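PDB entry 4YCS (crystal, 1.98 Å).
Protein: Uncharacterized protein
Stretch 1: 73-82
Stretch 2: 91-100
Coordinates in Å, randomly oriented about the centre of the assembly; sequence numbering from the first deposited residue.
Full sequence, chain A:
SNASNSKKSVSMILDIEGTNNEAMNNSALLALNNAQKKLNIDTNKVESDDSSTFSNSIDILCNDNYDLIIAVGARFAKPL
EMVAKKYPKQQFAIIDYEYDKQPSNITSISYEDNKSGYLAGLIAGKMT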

ATOM      1  N   GLY A  73      -5.559  -4.315  -2.704  1.00 45.31           N
ATOM      2  CA  GLY A  73      -6.299  -5.441  -3.316  1.00 44.34           C
ATOM      3  C   GLY A  73      -5.611  -6.774  -3.115  1.00 45.57           C
ATOM      4  O   GLY A  73      -4.401  -6.839  -3.041  1.00 41.73           O
ATOM      5  N   ALA A  74      -6.417  -7.838  -3.042  1.00 46.15           N
ATOM      6  CA  ALA A  74      -5.938  -9.198  -2.828  1.00 46.04           C
ATOM      7  C   ALA A  74      -5.092  -9.703  -3.995  1.00 43.32           C
ATOM      8  O   ALA A  74      -4.270 -10.593  -3.807  1.00 43.69           O
ATOM      9  CB  ALA A  74      -7.118 -10.143  -2.603  1.00 49.60           C
ATOM     10  N   ARG A  75      -5.251  -9.139  -5.185  1.00 41.90           N
ATOM     11  CA  ARG A  75      -4.403  -9.568  -6.307  1.00 44.57           C
ATOM     12  C   ARG A  75      -2.917  -9.231  -6.114  1.00 43.48           C
ATOM     13  O   ARG A  75      -2.068  -9.806  -6.803  1.00 43.09           O
ATOM     14  CB  ARG A  75      -4.889  -9.010  -7.631  1.00 47.16           C
ATOM     15  CG  ARG A  75      -6.187  -9.650  -8.119  1.00 52.24           C
ATOM     16  CD  ARG A  75      -6.194  -9.797  -9.630  1.00 54.86           C
ATOM     17  NE  ARG A  75      -6.063  -8.518 -10.333  1.00 54.93           N
ATOM     18  CZ  ARG A  75      -5.787  -8.401 -11.630  1.00 58.38           C
ATOM     19  NH1 ARG A  75      -5.630  -9.489 -12.369  1.00 58.67           N
ATOM     20  NH2 ARG A  75      -5.670  -7.200 -12.203  1.00 56.26           N
ATOM     21  N   PHE A  76      -2.585  -8.338  -5.173  1.00 40.55           N
ATOM     22  CA  PHE A  76      -1.159  -8.056  -4.869  1.00 41.29           C
ATOM     23  C   PHE A  76      -0.495  -9.046  -3.907  1.00 43.06           C
ATOM     24  O   PHE A  76       0.746  -9.012  -3.756  1.00 39.71           O
ATOM     25  CB  PHE A  76      -0.971  -6.630  -4.349  1.00 37.73           C
ATOM     26  CG  PHE A  76      -1.206  -5.600  -5.373  1.00 37.02           C
ATOM     27  CD1 PHE A  76      -0.288  -5.423  -6.381  1.00 36.45           C
ATOM     28  CD2 PHE A  76      -2.361  -4.828  -5.352  1.00 36.95           C
ATOM     29  CE1 PHE A  76      -0.509  -4.462  -7.345  1.00 39.01           C
ATOM     30  CE2 PHE A  76      -2.564  -3.856  -6.294  1.00 40.36           C
ATOM     31  CZ  PHE A  76      -1.635  -3.674  -7.286  1.00 38.98           C
ATOM     32  N   ALA A  77      -1.300  -9.918  -3.288  1.00 43.07           N
ATOM     33  CA  ALA A  77      -0.828 -10.829  -2.234  1.00 45.97           C
ATOM     34  C   ALA A  77       0.475 -11.516  -2.603  1.00 46.74           C
ATOM     35  O   ALA A  77       1.499 -11.343  -1.920  1.00 44.77           O
ATOM     36  CB  ALA A  77      -1.910 -11.855  -1.892  1.00 48.51           C
ATOM     37  N   LYS A  78       0.455 -12.254  -3.703  1.00 50.04           N
ATOM     38  CA  LYS A  78       1.625 -13.046  -4.113  1.00 54.60           C
ATOM     39  C   LYS A  78       2.840 -12.206  -4.588  1.00 48.07           C
ATOM     40  O   LYS A  78       3.948 -12.462  -4.150  1.00 45.14           O
ATOM     41  CB  LYS A  78       1.250 -14.123  -5.150  1.00 62.53           C
ATOM     42  CG  LYS A  78       0.484 -15.318  -4.576  1.00 72.21           C
ATOM     43  CD  LYS A  78       1.349 -16.269  -3.734  1.00 79.98           C
ATOM     44  CE  LYS A  78       0.538 -17.432  -3.156  1.00 88.33           C
ATOM     45  NZ  LYS A  78      -0.421 -17.001  -2.096  1.00 90.86           N
ATOM     46  N   PRO A  79       2.635 -11.224  -5.490  1.00 45.96           N
ATOM     47  CA  PRO A  79       3.790 -10.428  -5.923  1.00 43.68           C
ATOM     48  C   PRO A  79       4.396  -9.582  -4.811  1.00 43.76           C
ATOM     49  O   PRO A  79       5.590  -9.354  -4.825  1.00 43.91           O
ATOM     50  CB  PRO A  79       3.237  -9.552  -7.044  1.00 44.98           C
ATOM     51  CG  PRO A  79       1.774  -9.584  -6.856  1.00 47.19           C
ATOM     52  CD  PRO A  79       1.438 -10.917  -6.278  1.00 43.60           C
ATOM     53  N   LEU A  80       3.591  -9.176  -3.839  1.00 42.64           N
ATOM     54  CA  LEU A  80       4.088  -8.395  -2.699  1.00 40.38           C
ATOM     55  C   LEU A  80       4.900  -9.236  -1.740  1.00 41.11           C
ATOM     56  O   LEU A  80       5.936  -8.789  -1.244  1.00 41.12           O
ATOM     57  CB  LEU A  80       2.945  -7.726  -1.948  1.00 40.24           C
ATOM     58  CG  LEU A  80       3.323  -6.846  -0.749  1.00 40.90           C
ATOM     59  CD1 LEU A  80       3.912  -5.529  -1.263  1.00 40.83           C
ATOM     60  CD2 LEU A  80       2.103  -6.603   0.144  1.00 40.96           C
ATOM     61  N   GLU A  81       4.437 -10.437  -1.440  1.00 45.06           N
ATOM     62  CA  GLU A  81       5.191 -11.342  -0.572  1.00 45.61           C
ATOM     63  C   GLU A  81       6.572 -11.657  -1.156  1.00 45.79           C
ATOM     64  O   GLU A  81       7.582 -11.615  -0.451  1.00 47.65           O
ATOM     65  CB  GLU A  81       4.417 -12.625  -0.354  1.00 51.73           C
ATOM     66  CG  GLU A  81       5.125 -13.580   0.592  1.00 60.36           C
ATOM     67  CD  GLU A  81       4.266 -14.748   1.054  1.00 71.77           C
ATOM     68  OE1 GLU A  81       3.260 -15.095   0.371  1.00 70.30           O
ATOM     69  OE2 GLU A  81       4.618 -15.320   2.116  1.00 77.19           O
HETATM   70  N   MSE A  82       6.604 -11.962  -2.444  1.00 46.64           N
HETATM   71  CA  MSE A  82       7.856 -12.198  -3.187  1.00 50.23           C
HETATM   72  C   MSE A  82       8.849 -11.047  -3.078  1.00 46.55           C
HETATM   73  O   MSE A  82      10.043 -11.270  -2.848  1.00 43.86           O
HETATM   74  CB  MSE A  82       7.497 -12.414  -4.664  1.00 55.33           C
HETATM   75  CG  MSE A  82       8.673 -12.884  -5.533  1.00 68.65           C
HETATM   76 SE   MSE A  82       8.240 -12.758  -7.474  0.77 88.61          SE
HETATM   77  CE  MSE A  82       9.602 -11.385  -7.909  1.00 83.38           C
TER
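Stretch 2, residues 91-100: QFAIIDYEYD

The contact between these two stretches is a compact example of helix-on-strand packing, in which apolar packing is joined by two hydrogen bonds, one between backbones and one from a tyrosine hydroxyl to a carbonyl of the helix. Stretch 2 is an extended strand as far as Ile-95, and its remaining residues form an irregular segment. Stretch 1 leaves a loop at Gly-73, passes through a 3-10 segment at 74-76 and continues as a helix. The helix and strand axes run nearly antiparallel, at 170° between their N-to-C directions, and approach to 10.3 Å, a spacing that leaves room for one layer of side chains.

That layer follows the usual alternation of a strand. Phe-92 and Ile-94 point their CA-to-CB bonds toward the helix, whereas Ala-93 between them points away. Leu-80, the residue of stretch 1 most covered by its partner, reaches both: its CD1 lies 3.5 Å from CD1 of Phe-92, and its CD2 lies 3.8 Å from CB of Ile-94. Ile-94, with both chi angles t, places CD1 3.7 Å from N of Ala-77 and 4.2 Å from CB of Phe-76.

Where the strand ends, the backbones themselves draw close. Gly-73 N donates a hydrogen bond to Ile-95 O at 3.0 Å, and the CA atoms of these residues are 5.5 Å apart. Glycine suits the phi/psi of 126/150 here, because a CB would be jammed against the preceding carbonyl oxygen. One water extends the link, accepting from Ala-74 N and donating to OD2 of Asp-96, each at 2.7 Å. Asp-96 itself has a positive phi of 80°, a break from the extended conformation of the strand before it.

Beyond this turn, two tyrosines meet the helix in different ways. Tyr-97 offers a ring face to Ala-77, whose CB stands 3.6 Å from the ring centroid and only 7° off the normal, a CH-pi contact that the small methyl makes at close range. Tyr-99 instead uses its hydroxyl: OH donates to O of Ala-77 at 2.6 Å, with that oxygen near the ring plane. The same carbonyl accepts the helical hydrogen bond from N of Glu-81, 3.1 Å away, so the tyrosine adds a second donor without displacing the first. The example illustrates how apolar packing and a few directional bonds can together define a helix-strand contact.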

ATOM      1  N   GLN A  91       9.070  -1.169   4.532  1.00 30.05           N
ATOM      2  CA  GLN A  91       7.755  -1.353   5.128  1.00 32.07           C
ATOM      3  C   GLN A  91       6.718  -1.354   4.062  1.00 30.53           C
ATOM      4  O   GLN A  91       6.661  -0.453   3.229  1.00 26.76           O
ATOM      5  CB  GLN A  91       7.421  -0.251   6.172  1.00 37.43           C
ATOM      6  CG  GLN A  91       8.365  -0.218   7.357  1.00 41.11           C
ATOM      7  CD  GLN A  91       8.373  -1.547   8.092  1.00 52.02           C
ATOM      8  OE1 GLN A  91       7.311  -2.051   8.496  1.00 55.28           O
ATOM      9  NE2 GLN A  91       9.568  -2.141   8.251  1.00 58.25           N
ATOM     10  N   PHE A  92       5.838  -2.349   4.136  1.00 30.08           N
ATOM     11  CA  PHE A  92       4.725  -2.469   3.231  1.00 30.30           C
ATOM     12  C   PHE A  92       3.386  -2.636   3.974  1.00 32.82           C
ATOM     13  O   PHE A  92       3.355  -3.035   5.137  1.00 33.25           O
ATOM     14  CB  PHE A  92       4.863  -3.692   2.411  1.00 29.66           C
ATOM     15  CG  PHE A  92       6.122  -3.820   1.644  1.00 28.73           C
ATOM     16  CD1 PHE A  92       6.164  -3.425   0.309  1.00 27.80           C
ATOM     17  CD2 PHE A  92       7.220  -4.474   2.180  1.00 29.08           C
ATOM     18  CE1 PHE A  92       7.290  -3.644  -0.447  1.00 27.10           C
ATOM     19  CE2 PHE A  92       8.352  -4.701   1.399  1.00 29.62           C
ATOM     20  CZ  PHE A  92       8.373  -4.277   0.083  1.00 28.16           C
ATOM     21  N   ALA A  93       2.300  -2.324   3.267  1.00 31.32           N
ATOM     22  CA  ALA A  93       0.925  -2.534   3.747  1.00 33.13           C
ATOM     23  C   ALA A  93       0.119  -3.099   2.605  1.00 34.21           C
ATOM     24  O   ALA A  93       0.371  -2.759   1.451  1.00 34.01           O
ATOM     25  CB  ALA A  93       0.293  -1.257   4.259  1.00 32.94           C
ATOM     26  N   ILE A  94      -0.815  -4.005   2.911  1.00 34.86           N
ATOM     27  CA  ILE A  94      -1.718  -4.500   1.915  1.00 35.59           C
ATOM     28  C   ILE A  94      -3.155  -4.350   2.411  1.00 37.56           C
ATOM     29  O   ILE A  94      -3.430  -4.632   3.589  1.00 39.83           O
ATOM     30  CB  ILE A  94      -1.382  -5.926   1.502  1.00 39.14           C
ATOM     31  CG1 ILE A  94      -2.228  -6.311   0.293  1.00 39.69           C
ATOM     32  CG2 ILE A  94      -1.480  -6.904   2.696  1.00 40.65           C
ATOM     33  CD1 ILE A  94      -1.798  -7.622  -0.366  1.00 43.07           C
ATOM     34  N   ILE A  95      -4.023  -3.831   1.537  1.00 34.99           N
ATOM     35  CA  ILE A  95      -5.429  -3.629   1.846  1.00 37.94           C
ATOM     36  C   ILE A  95      -6.298  -4.778   1.277  1.00 40.79           C
ATOM     37  O   ILE A  95      -6.235  -5.095   0.092  1.00 37.35           O
ATOM     38  CB  ILE A  95      -5.912  -2.302   1.342  1.00 40.45           C
ATOM     39  CG1 ILE A  95      -5.146  -1.176   2.052  1.00 42.71           C
ATOM     40  CG2 ILE A  95      -7.421  -2.144   1.583  1.00 44.56           C
ATOM     41  CD1 ILE A  95      -5.266   0.134   1.331  1.00 47.18           C
ATOM     42  N   ASP A  96      -7.093  -5.388   2.168  1.00 46.67           N
ATOM     43  CA  ASP A  96      -8.086  -6.434   1.836  1.00 45.19           C
ATOM     44  C   ASP A  96      -7.456  -7.808   1.670  1.00 48.07           C
ATOM     45  O   ASP A  96      -7.863  -8.595   0.825  1.00 51.35           O
ATOM     46  CB  ASP A  96      -8.894  -6.033   0.585  1.00 50.24           C
ATOM     47  CG  ASP A  96     -10.211  -6.860   0.415  1.00 57.13           C
ATOM     48  OD1 ASP A  96     -10.844  -7.239   1.441  1.00 56.81           O
ATOM     49  OD2 ASP A  96     -10.590  -7.097  -0.759  1.00 51.72           O
ATOM     50  N   TYR A  97      -6.452  -8.102   2.489  1.00 49.18           N
ATOM     51  CA  TYR A  97      -5.805  -9.423   2.475  1.00 51.31           C
ATOM     52  C   TYR A  97      -5.018  -9.680   3.766  1.00 54.42           C
ATOM     53  O   TYR A  97      -4.264  -8.818   4.257  1.00 52.96           O
ATOM     54  CB  TYR A  97      -4.898  -9.601   1.245  1.00 50.26           C
ATOM     55  CG  TYR A  97      -4.358 -10.998   1.147  1.00 53.33           C
ATOM     56  CD1 TYR A  97      -3.156 -11.347   1.746  1.00 54.16           C
ATOM     57  CD2 TYR A  97      -5.077 -11.987   0.489  1.00 55.53           C
ATOM     58  CE1 TYR A  97      -2.677 -12.640   1.674  1.00 59.38           C
ATOM     59  CE2 TYR A  97      -4.602 -13.283   0.406  1.00 56.20           C
ATOM     60  CZ  TYR A  97      -3.417 -13.598   1.007  1.00 59.47           C
ATOM     61  OH  TYR A  97      -2.962 -14.864   0.917  1.00 67.70           O
ATOM     62  N   GLU A  98      -5.172 -10.883   4.295  1.00 55.10           N
ATOM     63  CA  GLU A  98      -4.440 -11.316   5.470  1.00 61.59           C
ATOM     64  C   GLU A  98      -3.689 -12.578   5.111  1.00 61.58           C
ATOM     65  O   GLU A  98      -4.275 -13.508   4.589  1.00 64.89           O
ATOM     66  CB  GLU A  98      -5.391 -11.555   6.646  1.00 69.52           C
ATOM     67  CG  GLU A  98      -5.638 -10.296   7.474  1.00 77.60           C
ATOM     68  CD  GLU A  98      -6.698 -10.472   8.554  1.00 85.62           C
ATOM     69  OE1 GLU A  98      -6.557 -11.363   9.422  1.00 88.72           O
ATOM     70  OE2 GLU A  98      -7.678  -9.702   8.542  1.00 84.54           O
ATOM     71  N   TYR A  99      -2.384 -12.599   5.375  1.00 63.74           N
ATOM     72  CA  TYR A  99      -1.546 -13.784   5.131  1.00 64.23           C
ATOM     73  C   TYR A  99      -1.692 -14.781   6.277  1.00 67.92           C
ATOM     74  O   TYR A  99      -1.869 -14.380   7.433  1.00 67.73           O
ATOM     75  CB  TYR A  99      -0.077 -13.386   5.040  1.00 62.40           C
ATOM     76  CG  TYR A  99       0.264 -12.553   3.839  1.00 57.90           C
ATOM     77  CD1 TYR A  99       0.161 -11.170   3.873  1.00 54.36           C
ATOM     78  CD2 TYR A  99       0.693 -13.149   2.678  1.00 54.39           C
ATOM     79  CE1 TYR A  99       0.461 -10.410   2.759  1.00 53.03           C
ATOM     80  CE2 TYR A  99       0.996 -12.400   1.567  1.00 54.45           C
ATOM     81  CZ  TYR A  99       0.891 -11.025   1.613  1.00 51.46           C
ATOM     82  OH  TYR A  99       1.203 -10.311   0.496  1.00 46.11           O
ATOM     83  N   ASP A 100      -1.602 -16.075   5.979  1.00 72.54           N
ATOM     84  CA  ASP A 100      -1.683 -17.090   7.048  1.00 77.79           C
ATOM     85  C   ASP A 100      -0.464 -16.977   7.931  1.00 78.05           C
ATOM     86  O   ASP A 100      -0.571 -16.982   9.157  1.00 76.80           O
ATOM     87  CB  ASP A 100      -1.769 -18.500   6.481  1.00 82.98           C
ATOM     88  CG  ASP A 100      -3.076 -18.753   5.782  1.00 87.70           C
ATOM     89  OD1 ASP A 100      -4.140 -18.512   6.390  1.00 90.80           O
ATOM     90  OD2 ASP A 100      -3.043 -19.188   4.622  1.00 91.50           O
TER
HETATM   91  O   HOH W   1      -9.055  -7.315  -2.938  1.00 49.46           O